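PDB 3I0O: spectinomycin phosphotransferase from Legionella pneumophila serogroup 1, which probably transfers a phosphoryl group from a nucleotide to spectinomycin, with a bound metal ion likely taking part. Local coordinates for residues Y19-H24 with F79-L84; Y49-K54 with F95-Y100. One frame throughout, in Å; residues are numbered along the deposited sequence.

Contact 1: residues Y19-H24 with F79-L84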
loop_
_atom_site.group_PDB
_atom_site.type_symbol
_atom_site.label_atom_id
_atom_site.label_comp_id
_atom_site.label_asym_id
_atom_site.label_seq_id
_atom_site.Cartn_x
_atom_site.Cartn_y
_atom_site.Cartn_z
ATOM N N TYR A 19 9.556 7.111 -25.851
ATOM C CA TYR A 19 9.705 8.323 -25.052
ATOM C C TYR A 19 10.718 9.308 -25.617
ATOM O O TYR A 19 10.803 10.443 -25.156
ATOM C CB TYR A 19 10.090 7.984 -23.604
ATOM C CG TYR A 19 8.991 7.337 -22.775
ATOM C CD1 TYR A 19 8.679 5.981 -22.920
ATOM C CD2 TYR A 19 8.276 8.078 -21.827
ATOM C CE1 TYR A 19 7.691 5.375 -22.138
ATOM C CE2 TYR A 19 7.282 7.483 -21.047
ATOM C CZ TYR A 19 6.996 6.131 -21.205
ATOM O OH TYR A 19 6.028 5.532 -20.427
ATOM N N GLY A 20 11.488 8.884 -26.611
ATOM C CA GLY A 20 12.473 9.780 -27.182
ATOM C C GLY A 20 13.538 10.153 -26.168
ATOM O O GLY A 20 14.082 11.259 -26.196
ATOM N N ILE A 21 13.835 9.221 -25.266
ATOM C CA ILE A 21 14.848 9.433 -24.234
ATOM C C ILE A 21 16.081 8.581 -24.531
ATOM O O ILE A 21 15.964 7.397 -24.869
ATOM C CB ILE A 21 14.301 9.066 -22.835
ATOM C CG1 ILE A 21 13.185 10.033 -22.444
ATOM C CG2 ILE A 21 15.415 9.126 -21.801
ATOM C CD1 ILE A 21 12.448 9.641 -21.175
ATOM N N ASP A 22 17.258 9.189 -24.400
ATOM C CA ASP A 22 18.514 8.495 -24.664
ATOM C C ASP A 22 19.184 7.988 -23.405
ATOM O O ASP A 22 19.962 8.707 -22.770
ATOM C CB ASP A 22 19.494 9.405 -25.408
ATOM C CG ASP A 22 18.997 9.794 -26.781
ATOM O OD1 ASP A 22 18.493 8.903 -27.501
ATOM O OD2 ASP A 22 19.125 10.986 -27.138
ATOM N N ILE A 23 18.893 6.735 -23.071
ATOM C CA ILE A 23 19.441 6.074 -21.893
ATOM C C ILE A 23 20.674 5.249 -22.228
ATOM O O ILE A 23 20.698 4.512 -23.211
ATOM C CB ILE A 23 18.374 5.166 -21.257
ATOM C CG1 ILE A 23 17.292 6.049 -20.642
ATOM C CG2 ILE A 23 19.006 4.217 -20.234
ATOM C CD1 ILE A 23 16.099 5.305 -20.196
ATOM N N HIS A 24 21.697 5.374 -21.393
ATOM C CA HIS A 24 22.951 4.661 -21.586
ATOM C C HIS A 24 23.123 3.516 -20.597
ATOM O O HIS A 24 23.988 2.671 -20.776
ATOM C CB HIS A 24 24.115 5.634 -21.424
ATOM C CG HIS A 24 24.170 6.283 -20.075
ATOM N ND1 HIS A 24 24.435 5.578 -18.920
ATOM C CD2 HIS A 24 23.976 7.569 -19.695
ATOM C CE1 HIS A 24 24.404 6.401 -17.887
ATOM N NE2 HIS A 24 24.127 7.615 -18.330
ATOM N N PHE A 79 4.657 12.669 -10.588
ATOM C CA PHE A 79 3.955 12.673 -11.869
ATOM C C PHE A 79 4.756 11.931 -12.940
ATOM O O PHE A 79 5.943 12.181 -13.136
ATOM C CB PHE A 79 3.669 14.109 -12.334
ATOM C CG PHE A 79 2.554 14.202 -13.348
ATOM C CD1 PHE A 79 1.227 14.026 -12.956
ATOM C CD2 PHE A 79 2.829 14.440 -14.696
ATOM C CE1 PHE A 79 0.186 14.082 -13.887
ATOM C CE2 PHE A 79 1.791 14.498 -15.641
ATOM C CZ PHE A 79 0.464 14.318 -15.231
ATOM N N PRO A 80 4.100 11.012 -13.658
ATOM C CA PRO A 80 4.752 10.228 -14.712
ATOM C C PRO A 80 5.320 11.096 -15.833
ATOM O O PRO A 80 4.949 12.253 -15.995
ATOM C CB PRO A 80 3.630 9.315 -15.228
ATOM C CG PRO A 80 2.639 9.276 -14.101
ATOM C CD PRO A 80 2.667 10.694 -13.578
ATOM N N ILE A 81 6.222 10.511 -16.603
ATOM C CA ILE A 81 6.834 11.183 -17.730
ATOM C C ILE A 81 6.012 10.856 -18.979
ATOM O O ILE A 81 5.599 9.714 -19.170
ATOM C CB ILE A 81 8.275 10.699 -17.879
ATOM C CG1 ILE A 81 9.088 11.256 -16.712
ATOM C CG2 ILE A 81 8.858 11.141 -19.207
ATOM C CD1 ILE A 81 10.286 10.461 -16.412
ATOM N N HIS A 82 5.767 11.869 -19.808
ATOM C CA HIS A 82 4.979 11.719 -21.034
ATOM C C HIS A 82 5.678 10.978 -22.167
ATOM O O HIS A 82 6.883 11.143 -22.384
ATOM C CB HIS A 82 4.555 13.089 -21.588
ATOM C CG HIS A 82 3.627 13.855 -20.701
ATOM N ND1 HIS A 82 4.071 14.661 -19.676
ATOM C CD2 HIS A 82 2.276 13.926 -20.678
ATOM C CE1 HIS A 82 3.032 15.197 -19.060
ATOM N NE2 HIS A 82 1.931 14.766 -19.649
ATOM N N THR A 83 4.910 10.170 -22.896
ATOM C CA THR A 83 5.440 9.458 -24.050
ATOM C C THR A 83 5.402 10.485 -25.189
ATOM O O THR A 83 4.834 11.572 -25.038
ATOM C CB THR A 83 4.561 8.246 -24.452
ATOM O OG1 THR A 83 3.262 8.705 -24.833
ATOM C CG2 THR A 83 4.421 7.261 -23.296
ATOM N N LEU A 84 6.001 10.147 -26.324
ATOM C CA LEU A 84 6.015 11.056 -27.459
ATOM C C LEU A 84 4.597 11.334 -27.944
ATOM O O LEU A 84 4.362 12.281 -28.687
ATOM C CB LEU A 84 6.863 10.472 -28.593
ATOM C CG LEU A 84 8.359 10.378 -28.278
ATOM C CD1 LEU A 84 9.096 9.672 -29.412
ATOM C CD2 LEU A 84 8.914 11.776 -28.059
HETATM O O HOH W 1 5.069 7.119 -18.618
#
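The phenol oxygen of Y19 reaches the carbonyl of I81 through one water. Y19 OH gives its proton to this water at 2.6 Å, and the water passes one of its own to I81 O at 2.7 Å. Both the water and I81 O lie in the plane of the ring, at its edge. H82 O, 3.4 Å from Y19 CD2, comes to the ring obliquely. T83 CG2 covers one face. It sits 3.8 Å from the centroid of the Y19 ring, 25° off the normal, in a CH-pi contact shifted toward the rim. The T83 torsion (chi1 62°) turns CG2 anti to the carbonyl carbon and onto the ring. OG1 lies between the backbone N and the carbonyl carbon and bonds to the backbone N of K87 and of E85. I81 adds its CG2 branch, 4.1 Å from Y19 CD2. Next after T83, L84 lies against the backbone of Y19 and G20, with L84 CD2 3.7 Å from Y19 O. G20 has positive phi just after helix 8-19, where the chain turns off toward I21. I21 CD1 meets I81 CG2 at 4.4 Å. The Y19 side chain also packs on I97 and A99 of strand 96-101. No direct hydrogen bond joins the two segments. Methyl groups and backbone carbonyls share the ring, and the water satisfies both the phenol and a loop carbonyl.

Contact 2: residues Y49-K54 with F95-Y100; sequences YFIKLK and FKIIAY. With ADP (adenosine-5'-diphosphate), chain B.
F50 lies flat against the adenine of ADP. The base covers one face of its ring, with ADP C5 3.5 Å above the plane and over the centre. CG of F50 stands anti to the backbone N (chi1 176°), which carries the ring out to the base. K52 leaves the same face of the sheet. Its chain is extended beyond CG, and K52 NZ gives a hydrogen bond of 3.2 Å to the alpha-phosphate oxygen O1A of ADP. Y100, on the same face, meets both. Its CD1 is 4.2 Å from F50 CD1, at the edge of the phenylalanine ring, and its CE1 is 4.0 Å from K52 CD. K54 is the next lysine on this face. Its CD rests on I98 CD1 at 3.6 Å, and NZ makes weak, long ion pairs with D232 and D59. The backbones beneath fix these positions. F50 pairs with Y100, K52 with I98 and K54 with K96, each an antiparallel hydrogen-bonded pair with two bonds. The bond from K52 N to I98 O is 2.8 Å long and nearly straight, at 169°. The other face is apolar: I51 CD1 packs 3.4 Å from A99 CB, and L53 CD2 lies against I97 and F95. I97 and F95 in turn meet L14 of helix 8-19. These are inner strands of a five-stranded antiparallel sheet whose lysine bonds the alpha-phosphate of ADP, as in the N-terminal lobe of protein kinase-like enzymes.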
loop_
_atom_site.group_PDB
_atom_site.type_symbol
_atom_site.label_atom_id
_atom_site.label_comp_id
_atom_site.label_asym_id
_atom_site.label_seq_id
_atom_site.Cartn_x
_atom_site.Cartn_y
_atom_site.Cartn_z
ATOM N N TYR A 49 15.686 7.879 -14.244
ATOM C CA TYR A 49 14.266 7.579 -14.348
ATOM C C TYR A 49 13.938 6.273 -13.640
ATOM O O TYR A 49 14.757 5.355 -13.599
ATOM C CB TYR A 49 13.871 7.439 -15.816
ATOM C CG TYR A 49 14.132 8.661 -16.661
ATOM C CD1 TYR A 49 13.272 9.752 -16.625
ATOM C CD2 TYR A 49 15.233 8.720 -17.519
ATOM C CE1 TYR A 49 13.491 10.877 -17.425
ATOM C CE2 TYR A 49 15.468 9.838 -18.324
ATOM C CZ TYR A 49 14.591 10.909 -18.272
ATOM O OH TYR A 49 14.799 12.000 -19.071
ATOM N N PHE A 50 12.739 6.197 -13.081
ATOM C CA PHE A 50 12.275 4.991 -12.410
ATOM C C PHE A 50 11.204 4.444 -13.343
ATOM O O PHE A 50 10.168 5.072 -13.548
ATOM C CB PHE A 50 11.710 5.345 -11.040
ATOM C CG PHE A 50 11.125 4.178 -10.297
ATOM C CD1 PHE A 50 9.765 3.900 -10.377
ATOM C CD2 PHE A 50 11.933 3.366 -9.502
ATOM C CE1 PHE A 50 9.217 2.827 -9.673
ATOM C CE2 PHE A 50 11.397 2.290 -8.794
ATOM C CZ PHE A 50 10.037 2.020 -8.878
ATOM N N ILE A 51 11.482 3.281 -13.927
ATOM C CA ILE A 51 10.593 2.653 -14.892
ATOM C C ILE A 51 9.821 1.453 -14.372
ATOM O O ILE A 51 10.400 0.493 -13.859
ATOM C CB ILE A 51 11.381 2.186 -16.117
ATOM C CG1 ILE A 51 12.355 3.282 -16.559
ATOM C CG2 ILE A 51 10.423 1.797 -17.233
ATOM C CD1 ILE A 51 11.719 4.610 -16.843
ATOM N N LYS A 52 8.505 1.507 -14.531
ATOM C CA LYS A 52 7.639 0.428 -14.097
ATOM C C LYS A 52 7.029 -0.275 -15.296
ATOM O O LYS A 52 6.473 0.366 -16.185
ATOM C CB LYS A 52 6.507 0.964 -13.220
ATOM C CG LYS A 52 6.900 1.355 -11.810
ATOM C CD LYS A 52 5.662 1.696 -10.975
ATOM C CE LYS A 52 6.027 2.017 -9.526
ATOM N NZ LYS A 52 4.838 2.271 -8.668
ATOM N N LEU A 53 7.142 -1.597 -15.330
ATOM C CA LEU A 53 6.547 -2.379 -16.406
ATOM C C LEU A 53 5.382 -3.113 -15.753
ATOM O O LEU A 53 5.563 -4.175 -15.171
ATOM C CB LEU A 53 7.554 -3.379 -16.965
ATOM C CG LEU A 53 8.845 -2.817 -17.554
ATOM C CD1 LEU A 53 9.664 -3.970 -18.101
ATOM C CD2 LEU A 53 8.541 -1.818 -18.662
ATOM N N LYS A 54 4.190 -2.534 -15.838
ATOM C CA LYS A 54 3.007 -3.126 -15.219
ATOM C C LYS A 54 2.226 -4.094 -16.109
ATOM O O LYS A 54 2.362 -4.078 -17.340
ATOM C CB LYS A 54 2.072 -2.013 -14.714
ATOM C CG LYS A 54 2.619 -1.230 -13.522
ATOM C CD LYS A 54 1.729 -0.047 -13.139
ATOM C CE LYS A 54 2.270 0.713 -11.916
ATOM N NZ LYS A 54 1.593 2.036 -11.690
ATOM N N PHE A 95 2.711 -5.870 -22.134
ATOM C CA PHE A 95 2.721 -5.077 -20.905
ATOM C C PHE A 95 2.572 -3.574 -21.149
ATOM O O PHE A 95 2.418 -3.116 -22.285
ATOM C CB PHE A 95 4.000 -5.344 -20.098
ATOM C CG PHE A 95 5.268 -4.917 -20.792
ATOM C CD1 PHE A 95 5.482 -3.584 -21.136
ATOM C CD2 PHE A 95 6.255 -5.847 -21.088
ATOM C CE1 PHE A 95 6.658 -3.186 -21.763
ATOM C CE2 PHE A 95 7.438 -5.459 -21.715
ATOM C CZ PHE A 95 7.638 -4.126 -22.054
ATOM N N LYS A 96 2.655 -2.817 -20.063
ATOM C CA LYS A 96 2.497 -1.368 -20.094
ATOM C C LYS A 96 3.733 -0.703 -19.481
ATOM O O LYS A 96 4.268 -1.190 -18.489
ATOM C CB LYS A 96 1.242 -1.029 -19.281
ATOM C CG LYS A 96 0.669 0.355 -19.439
ATOM C CD LYS A 96 -0.606 0.488 -18.599
ATOM C CE LYS A 96 -1.664 -0.531 -19.019
ATOM N NZ LYS A 96 -2.925 -0.422 -18.231
ATOM N N ILE A 97 4.203 0.390 -20.075
ATOM C CA ILE A 97 5.366 1.104 -19.533
ATOM C C ILE A 97 4.949 2.403 -18.835
ATOM O O ILE A 97 4.115 3.157 -19.341
ATOM C CB ILE A 97 6.392 1.504 -20.628
ATOM C CG1 ILE A 97 6.896 0.271 -21.376
ATOM C CG2 ILE A 97 7.573 2.218 -19.986
ATOM C CD1 ILE A 97 7.908 0.594 -22.459
ATOM N N ILE A 98 5.535 2.659 -17.672
ATOM C CA ILE A 98 5.253 3.878 -16.933
ATOM C C ILE A 98 6.563 4.387 -16.358
ATOM O O ILE A 98 7.156 3.768 -15.475
ATOM C CB ILE A 98 4.263 3.650 -15.777
ATOM C CG1 ILE A 98 3.007 2.947 -16.292
ATOM C CG2 ILE A 98 3.901 4.995 -15.140
ATOM C CD1 ILE A 98 1.912 2.821 -15.253
ATOM N N ALA A 99 7.014 5.520 -16.869
ATOM C CA ALA A 99 8.255 6.101 -16.409
ATOM C C ALA A 99 7.994 7.271 -15.462
ATOM O O ALA A 99 6.982 7.958 -15.562
ATOM C CB ALA A 99 9.061 6.560 -17.602
ATOM N N TYR A 100 8.904 7.480 -14.527
ATOM C CA TYR A 100 8.791 8.579 -13.587
ATOM C C TYR A 100 10.195 9.079 -13.371
ATOM O O TYR A 100 11.150 8.401 -13.700
ATOM C CB TYR A 100 8.292 8.127 -12.209
ATOM C CG TYR A 100 6.945 7.462 -12.151
ATOM C CD1 TYR A 100 6.804 6.099 -12.418
ATOM C CD2 TYR A 100 5.812 8.182 -11.776
ATOM C CE1 TYR A 100 5.572 5.474 -12.305
ATOM C CE2 TYR A 100 4.569 7.560 -11.661
ATOM C CZ TYR A 100 4.455 6.209 -11.924
ATOM O OH TYR A 100 3.229 5.591 -11.798
HETATM P PB ADP B . 4.763 -1.625 -4.826
HETATM O O1B ADP B . 3.295 -1.439 -4.875
HETATM O O2B ADP B . 5.378 -2.776 -5.526
HETATM O O3B ADP B . 5.218 -1.675 -3.273
HETATM P PA ADP B . 5.539 1.150 -4.626
HETATM O O1A ADP B . 4.931 2.160 -5.518
HETATM O O2A ADP B . 5.040 1.019 -3.240
HETATM O O3A ADP B . 5.469 -0.283 -5.387
HETATM O "O5'" ADP B . 7.133 1.413 -4.566
HETATM C "C5'" ADP B . 8.003 0.507 -3.853
HETATM C "C4'" ADP B . 9.413 1.094 -3.692
HETATM O "O4'" ADP B . 9.962 1.488 -4.961
HETATM C "C3'" ADP B . 9.487 2.375 -2.844
HETATM O "O3'" ADP B . 9.786 2.033 -1.481
HETATM C "C2'" ADP B . 10.702 3.084 -3.461
HETATM O "O2'" ADP B . 11.910 2.564 -2.868
HETATM C "C1'" ADP B . 10.694 2.726 -4.961
HETATM N N9 ADP B . 10.158 3.809 -5.849
HETATM C C8 ADP B . 8.854 4.048 -6.228
HETATM N N7 ADP B . 8.705 5.077 -7.011
HETATM C C5 ADP B . 9.995 5.566 -7.173
HETATM C C6 ADP B . 10.546 6.681 -7.911
HETATM N N6 ADP B . 9.799 7.507 -8.635
HETATM N N1 ADP B . 11.899 6.884 -7.851
HETATM C C2 ADP B . 12.660 6.047 -7.117
HETATM N N3 ADP B . 12.262 4.985 -6.395
HETATM C C4 ADP B . 10.898 4.800 -6.469
#

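How the contacts relate
Both contacts belong to the N-terminal lobe, and their centres lie 10 Å apart. Contact 2 is the inner one, with seven of its twelve touching residues buried and none exposed. Contact 1 is nearer the surface and joins the end of helix 8-19 to a loop. They meet at both strands of contact 2. I81 N makes a probable hydrogen bond of 2.9 Å to A99 O, and the I81 side chain packs on Y49. Regular backbone bonding holds contact 2, whereas contact 1 has a water bridge and side-chain packing instead. Contact 2 touches ADP directly. In contact 1, I81 is about 8 Å from it between nearest atoms, and packs against P101 of the nucleotide site.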